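Local atomic coordinates of ABC transporter substrate binding protein (Ribose) (Agrobacterium vitis, PDB entry 4WUT), a protein that probably serves as the solute-binding component of a sugar ABC transporter and binds beta-D-fucopyranose. Residues Ile224-Ala229 and Leu239-Phe244; Ala229-Gly234 and Val254-Leu259. One frame throughout, in Å; residues are numbered along the deposited sequence.

How the interactions relate
Helix 220-232 takes part in both contacts, and A229 belongs to both. Interaction 1 sets the middle of this helix on strand 240-244; interaction 2 sets its C-terminal end beside the turn that follows helix 248-255. Their centres lie about 7 Å apart, and A241 joins them: its CB, which meets M226 in interaction 1, is also 3.7 Å from CD1 of I230 and 3.5 Å from the carbonyl O of T258. G243 of interaction 1 comes within about 9 Å of the bound beta-D-fucopyranose, and F244 leads on to D245, which lines the sugar pocket. Interaction 2 sits farther out, its centre about 22 Å from that of the chain, against about 16 Å for interaction 1.

Interaction 1. Residues Ile224-Ala229 and Leu239-Phe244; sequences IGMGRA and LVAIGF
M226, a selenomethionine, meets the strand through its terminal methyl, which lies across the backbone between A241 and G243. Its CE is 3.7 Å from the carbonyl O of I242 and 4.1 Å from CB of A241, while CA of G243 is slightly farther away at 4.4 Å from the same methyl carbon. The first two torsions are extended, with CG anti to the backbone N (chi1 179°), and carry the chain out from the helix; a bend at chi3 (72°) then turns the methyl onto the I242 carbonyl oxygen. A241 directs its methyl toward the helix, whereas the side chain of I242 leaves from the other side of the strand, against A143 of helix 133-148. I242 is therefore touched through its main chain, and at G243 the absence of a side chain leaves CA as the atom facing the methyl.

This is the helix-to-strand half of a right-handed beta-alpha-beta unit, strand 214-217, helix 220-232 and strand 240-244, in the periplasmic binding protein fold. The helix segment runs nearly antiparallel to the strand segment, at 155°, with axes 9.2 Å apart. Helices 220-232 and 133-148 lie on opposite faces of the strand. No hydrogen bond crosses the contact, which is buried and made by van der Waals touch alone. M226 also packs on T202 of helix 195-208 and on L259. On the helix, CG2 of I224 lies 3.4 Å above one face of the R228 guanidinium plane, offset toward its rim, and NH2 of R228 forms a salt bridge with D249.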
ATOM      1  N   ILE A 224      -7.671  -8.346   4.929  1.00  8.57           N
ATOM      2  CA  ILE A 224      -8.777  -9.228   4.548  1.00  9.27           C
ATOM      3  C   ILE A 224      -8.599 -10.606   5.186  1.00 10.81           C
ATOM      4  O   ILE A 224      -9.512 -11.166   5.786  1.00  9.52           O
ATOM      5  CB  ILE A 224      -8.901  -9.341   3.030  1.00  8.84           C
ATOM      6  CG1 ILE A 224      -9.307  -7.975   2.451  1.00 11.25           C
ATOM      7  CG2 ILE A 224      -9.938 -10.421   2.670  1.00 11.40           C
ATOM      8  CD1 ILE A 224      -9.281  -7.860   0.976  1.00 13.89           C
ATOM      9  N   GLY A 225      -7.408 -11.169   5.085  1.00  9.84           N
ATOM     10  CA  GLY A 225      -7.189 -12.446   5.726  1.00 10.00           C
ATOM     11  C   GLY A 225      -7.395 -12.376   7.229  1.00 10.82           C
ATOM     12  O   GLY A 225      -7.894 -13.308   7.832  1.00 10.23           O
HETATM   13  N   MSE A 226      -6.934 -11.288   7.824  1.00  9.91           N
HETATM   14  CA  MSE A 226      -7.103 -11.020   9.248  1.00 10.26           C
HETATM   15  C   MSE A 226      -8.583 -11.008   9.621  1.00 10.59           C
HETATM   16  O   MSE A 226      -8.997 -11.684  10.558  1.00 10.27           O
HETATM   17  CB  MSE A 226      -6.476  -9.667   9.577  1.00 11.26           C
HETATM   18  CG  MSE A 226      -6.602  -9.276  11.025  1.00  9.84           C
HETATM   19 SE   MSE A 226      -5.916  -7.482  11.306  1.00 18.18          SE
HETATM   20  CE  MSE A 226      -7.330  -6.474  10.431  1.00 13.56           C
ATOM     21  N   GLY A 227      -9.381 -10.253   8.880  1.00  8.95           N
ATOM     22  CA  GLY A 227     -10.783 -10.162   9.211  1.00  8.83           C
ATOM     23  C   GLY A 227     -11.454 -11.510   9.104  1.00 11.52           C
ATOM     24  O   GLY A 227     -12.252 -11.899   9.960  1.00 12.16           O
ATOM     25  N   ARG A 228     -11.109 -12.254   8.064  1.00 12.05           N
ATOM     26  CA  ARG A 228     -11.730 -13.559   7.863  1.00 12.06           C
ATOM     27  C   ARG A 228     -11.354 -14.510   8.993  1.00 11.64           C
ATOM     28  O   ARG A 228     -12.193 -15.278   9.460  1.00 12.08           O
ATOM     29  CB  ARG A 228     -11.327 -14.142   6.513  1.00 10.08           C
ATOM     30  CG  ARG A 228     -11.885 -13.383   5.354  1.00 12.35           C
ATOM     31  CD  ARG A 228     -11.593 -14.044   4.024  1.00 18.84           C
ATOM     32  NE  ARG A 228     -12.145 -13.245   2.939  1.00 20.09           N
ATOM     33  CZ  ARG A 228     -11.971 -13.504   1.651  1.00 24.89           C
ATOM     34  NH1 ARG A 228     -11.275 -14.571   1.282  1.00 30.23           N
ATOM     35  NH2 ARG A 228     -12.502 -12.701   0.737  1.00 25.15           N
ATOM     36  N   ALA A 229     -10.102 -14.458   9.436  1.00  8.96           N
ATOM     37  CA  ALA A 229      -9.647 -15.265  10.571  1.00  9.96           C
ATOM     38  C   ALA A 229     -10.389 -14.944  11.855  1.00  9.04           C
ATOM     39  O   ALA A 229     -10.771 -15.845  12.599  1.00 11.74           O
ATOM     40  CB  ALA A 229      -8.141 -15.102  10.786  1.00 10.74           C
ATOM     41  N   LEU A 239     -12.086  -8.272  19.935  1.00 15.84           N
ATOM     42  CA  LEU A 239     -10.824  -7.549  19.999  1.00 13.17           C
ATOM     43  C   LEU A 239     -10.891  -6.482  18.927  1.00 15.33           C
ATOM     44  O   LEU A 239     -11.733  -6.543  18.031  1.00 17.09           O
ATOM     45  CB  LEU A 239      -9.599  -8.455  19.816  1.00 15.04           C
ATOM     46  CG  LEU A 239      -9.256  -8.997  18.429  1.00 13.37           C
ATOM     47  CD1 LEU A 239      -7.866  -9.631  18.475  1.00 16.02           C
ATOM     48  CD2 LEU A 239     -10.309 -10.004  17.988  1.00 22.10           C
ATOM     49  N   VAL A 240     -10.013  -5.490  19.039  1.00 12.54           N
ATOM     50  CA  VAL A 240     -10.028  -4.333  18.170  1.00 12.05           C
ATOM     51  C   VAL A 240      -9.114  -4.576  16.977  1.00 13.66           C
ATOM     52  O   VAL A 240      -7.907  -4.703  17.120  1.00 15.15           O
ATOM     53  CB  VAL A 240      -9.552  -3.082  18.936  1.00 15.35           C
ATOM     54  CG1 VAL A 240      -9.533  -1.859  18.036  1.00 15.83           C
ATOM     55  CG2 VAL A 240     -10.449  -2.816  20.160  1.00 15.99           C
ATOM     56  N   ALA A 241      -9.704  -4.601  15.800  1.00 11.34           N
ATOM     57  CA  ALA A 241      -8.969  -4.829  14.580  1.00  9.77           C
ATOM     58  C   ALA A 241      -8.941  -3.579  13.696  1.00 10.19           C
ATOM     59  O   ALA A 241      -9.995  -2.936  13.456  1.00 11.37           O
ATOM     60  CB  ALA A 241      -9.580  -6.000  13.829  1.00 11.21           C
ATOM     61  N   ILE A 242      -7.743  -3.203  13.250  1.00 10.30           N
ATOM     62  CA  ILE A 242      -7.565  -2.054  12.380  1.00 11.66           C
ATOM     63  C   ILE A 242      -6.856  -2.495  11.110  1.00 11.02           C
ATOM     64  O   ILE A 242      -5.874  -3.206  11.196  1.00 10.10           O
ATOM     65  CB  ILE A 242      -6.820  -0.922  13.111  1.00 12.88           C
ATOM     66  CG1 ILE A 242      -7.708  -0.441  14.281  1.00 20.94           C
ATOM     67  CG2 ILE A 242      -6.474   0.211  12.161  1.00 11.13           C
ATOM     68  CD1 ILE A 242      -7.244   0.788  14.983  1.00 32.10           C
ATOM     69  N   GLY A 243      -7.373  -2.088   9.955  1.00 11.97           N
ATOM     70  CA  GLY A 243      -6.770  -2.475   8.694  1.00 10.37           C
ATOM     71  C   GLY A 243      -6.271  -1.304   7.872  1.00 10.88           C
ATOM     72  O   GLY A 243      -6.302  -0.157   8.317  1.00 11.80           O
ATOM     73  N   PHE A 244      -5.755  -1.640   6.690  1.00 10.72           N
ATOM     74  CA  PHE A 244      -5.450  -0.693   5.629  1.00 10.79           C
ATOM     75  C   PHE A 244      -6.226  -1.106   4.382  1.00 10.93           C
ATOM     76  O   PHE A 244      -6.446  -2.300   4.130  1.00 12.59           O
ATOM     77  CB  PHE A 244      -3.940  -0.638   5.308  1.00  9.03           C
ATOM     78  CG  PHE A 244      -3.231   0.523   5.950  1.00 10.39           C
ATOM     79  CD1 PHE A 244      -2.989   0.521   7.314  1.00 11.51           C
ATOM     80  CD2 PHE A 244      -2.824   1.626   5.205  1.00 11.50           C
ATOM     81  CE1 PHE A 244      -2.342   1.580   7.923  1.00 12.97           C
ATOM     82  CE2 PHE A 244      -2.160   2.683   5.805  1.00 11.78           C
ATOM     83  CZ  PHE A 244      -1.942   2.664   7.181  1.00 12.15           C
TER

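Interaction 2. Residues Ala229-Gly234 and Val254-Leu259; sequences AIKQAG and VKDGTL
The two segments approach most closely at K231 and T258, whose CA atoms are 7.2 Å apart, with the last turn of one helix facing the turn that leaves another. T258 points toward the helix and offers both branches. Its CG2 touches CG2 of I230 at 4.2 Å, the two side chains running antiparallel alongside one another, while the aliphatic part of K231 lies roughly perpendicular to T258 and brings CG to 3.7 Å from OG1. The K231 chain passes D256 with CD 4.4 Å from OD2, and the bends at chi3 and chi4 leave NZ no nearer to OD2, at 4.7 Å: opposite charges near each other, without a salt bridge.

Both helices finish in Schellman motifs, with G234 and G257 at positive phi, and D256, just before G257, forms an Asx turn across the second. Its OD1 accepts a hydrogen bond from the backbone N of T258 at 3.0 Å, nearly along the C-O axis, and another from OG1 of T258 at 2.7 Å on the syn side, 34° out of the carboxylate plane. The N-H bond holds the turn, while the OG1 bond keeps OG1 beside the backbone N, which leaves CG2 turned to I230. F253 of helix 248-255 touches both K231 and T258, while Q232 and A233 lean on helix 195-208.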
ATOM      1  N   ALA A 229     -10.102 -14.458   9.436  1.00  8.96           N
ATOM      2  CA  ALA A 229      -9.647 -15.265  10.571  1.00  9.96           C
ATOM      3  C   ALA A 229     -10.389 -14.944  11.855  1.00  9.04           C
ATOM      4  O   ALA A 229     -10.771 -15.845  12.599  1.00 11.74           O
ATOM      5  CB  ALA A 229      -8.141 -15.102  10.786  1.00 10.74           C
ATOM      6  N   ILE A 230     -10.562 -13.649  12.131  1.00 10.49           N
ATOM      7  CA  ILE A 230     -11.273 -13.226  13.327  1.00 10.68           C
ATOM      8  C   ILE A 230     -12.713 -13.757  13.324  1.00 11.92           C
ATOM      9  O   ILE A 230     -13.213 -14.286  14.317  1.00 11.45           O
ATOM     10  CB  ILE A 230     -11.278 -11.694  13.403  1.00 10.20           C
ATOM     11  CG1 ILE A 230      -9.865 -11.168  13.676  1.00 11.80           C
ATOM     12  CG2 ILE A 230     -12.228 -11.210  14.458  1.00 11.51           C
ATOM     13  CD1 ILE A 230      -9.725  -9.700  13.464  1.00 11.97           C
ATOM     14  N   LYS A 231     -13.368 -13.631  12.181  1.00 10.93           N
ATOM     15  CA  LYS A 231     -14.742 -14.079  12.049  1.00 15.40           C
ATOM     16  C   LYS A 231     -14.808 -15.575  12.259  1.00 13.49           C
ATOM     17  O   LYS A 231     -15.653 -16.077  12.998  1.00 15.93           O
ATOM     18  CB  LYS A 231     -15.273 -13.716  10.673  1.00 20.77           C
ATOM     19  CG  LYS A 231     -15.675 -12.275  10.538  1.00 24.70           C
ATOM     20  CD  LYS A 231     -16.414 -12.029   9.236  1.00 31.94           C
ATOM     21  CE  LYS A 231     -17.640 -12.886   9.133  1.00 35.39           C
ATOM     22  NZ  LYS A 231     -18.499 -12.790  10.351  1.00 42.15           N
ATOM     23  N   GLN A 232     -13.910 -16.299  11.592  1.00 14.58           N
ATOM     24  CA  GLN A 232     -13.906 -17.762  11.683  1.00 15.84           C
ATOM     25  C   GLN A 232     -13.607 -18.277  13.101  1.00 11.83           C
ATOM     26  O   GLN A 232     -14.088 -19.347  13.500  1.00 16.53           O
ATOM     27  CB  GLN A 232     -12.893 -18.322  10.693  1.00 18.91           C
ATOM     28  CG  GLN A 232     -13.385 -18.218   9.254  1.00 29.70           C
ATOM     29  CD  GLN A 232     -12.401 -18.750   8.208  1.00 34.73           C
ATOM     30  OE1 GLN A 232     -11.514 -19.569   8.501  1.00 32.94           O
ATOM     31  NE2 GLN A 232     -12.565 -18.282   6.976  1.00 33.72           N
ATOM     32  N   ALA A 233     -12.831 -17.530  13.860  1.00 13.94           N
ATOM     33  CA  ALA A 233     -12.514 -17.867  15.237  1.00 16.54           C
ATOM     34  C   ALA A 233     -13.646 -17.555  16.224  1.00 15.54           C
ATOM     35  O   ALA A 233     -13.542 -17.899  17.403  1.00 19.84           O
ATOM     36  CB  ALA A 233     -11.251 -17.126  15.655  1.00 18.18           C
ATOM     37  N   GLY A 234     -14.698 -16.890  15.747  1.00 14.03           N
ATOM     38  CA  GLY A 234     -15.797 -16.463  16.588  1.00 19.34           C
ATOM     39  C   GLY A 234     -15.439 -15.265  17.449  1.00 16.64           C
ATOM     40  O   GLY A 234     -16.079 -15.036  18.480  1.00 18.78           O
ATOM     41  N   VAL A 254     -15.820  -3.252   8.176  1.00 14.78           N
ATOM     42  CA  VAL A 254     -16.102  -2.073   8.977  1.00 13.76           C
ATOM     43  C   VAL A 254     -17.607  -2.033   9.311  1.00 17.23           C
ATOM     44  O   VAL A 254     -18.011  -1.883  10.467  1.00 16.53           O
ATOM     45  CB  VAL A 254     -15.704  -0.768   8.260  1.00 13.85           C
ATOM     46  CG1 VAL A 254     -16.228   0.438   9.010  1.00 18.93           C
ATOM     47  CG2 VAL A 254     -14.201  -0.705   8.138  1.00 16.34           C
ATOM     48  N   LYS A 255     -18.433  -2.201   8.294  1.00 16.07           N
ATOM     49  CA  LYS A 255     -19.875  -2.133   8.493  1.00 17.81           C
ATOM     50  C   LYS A 255     -20.397  -3.196   9.457  1.00 20.88           C
ATOM     51  O   LYS A 255     -21.349  -2.940  10.204  1.00 23.91           O
ATOM     52  CB  LYS A 255     -20.581  -2.269   7.151  1.00 18.35           C
ATOM     53  CG  LYS A 255     -20.476  -1.032   6.271  1.00 22.52           C
ATOM     54  CD  LYS A 255     -21.228  -1.240   4.961  1.00 30.81           C
ATOM     55  CE  LYS A 255     -21.027  -0.089   3.989  1.00 36.53           C
ATOM     56  NZ  LYS A 255     -21.482   1.214   4.558  1.00 41.09           N
ATOM     57  N   ASP A 256     -19.800  -4.385   9.450  1.00 18.85           N
ATOM     58  CA  ASP A 256     -20.308  -5.460  10.302  1.00 17.26           C
ATOM     59  C   ASP A 256     -19.613  -5.543  11.658  1.00 19.38           C
ATOM     60  O   ASP A 256     -19.943  -6.408  12.482  1.00 22.49           O
ATOM     61  CB  ASP A 256     -20.345  -6.817   9.572  1.00 23.63           C
ATOM     62  CG  ASP A 256     -18.989  -7.469   9.412  1.00 23.24           C
ATOM     63  OD1 ASP A 256     -18.003  -7.041  10.057  1.00 20.44           O
ATOM     64  OD2 ASP A 256     -18.916  -8.455   8.638  1.00 26.14           O
ATOM     65  N   GLY A 257     -18.687  -4.617  11.906  1.00 17.88           N
ATOM     66  CA  GLY A 257     -18.031  -4.510  13.201  1.00 17.36           C
ATOM     67  C   GLY A 257     -16.816  -5.396  13.422  1.00 17.35           C
ATOM     68  O   GLY A 257     -16.233  -5.407  14.506  1.00 23.19           O
ATOM     69  N   THR A 258     -16.416  -6.140  12.403  1.00 15.73           N
ATOM     70  CA  THR A 258     -15.213  -6.958  12.514  1.00 16.79           C
ATOM     71  C   THR A 258     -13.961  -6.089  12.646  1.00 18.70           C
ATOM     72  O   THR A 258     -13.074  -6.365  13.458  1.00 17.03           O
ATOM     73  CB  THR A 258     -15.078  -7.889  11.301  1.00 16.89           C
ATOM     74  OG1 THR A 258     -16.253  -8.694  11.215  1.00 19.91           O
ATOM     75  CG2 THR A 258     -13.864  -8.800  11.433  1.00 16.99           C
ATOM     76  N   LEU A 259     -13.885  -5.055  11.818  1.00 14.31           N
ATOM     77  CA  LEU A 259     -12.824  -4.058  11.904  1.00 14.59           C
ATOM     78  C   LEU A 259     -13.393  -2.742  12.425  1.00 17.02           C
ATOM     79  O   LEU A 259     -14.420  -2.268  11.945  1.00 19.54           O
ATOM     80  CB  LEU A 259     -12.185  -3.827  10.532  1.00 16.16           C
ATOM     81  CG  LEU A 259     -11.002  -4.717  10.134  1.00 17.59           C
ATOM     82  CD1 LEU A 259     -11.332  -6.204  10.168  1.00 16.59           C
ATOM     83  CD2 LEU A 259     -10.552  -4.295   8.754  1.00 22.49           C
TER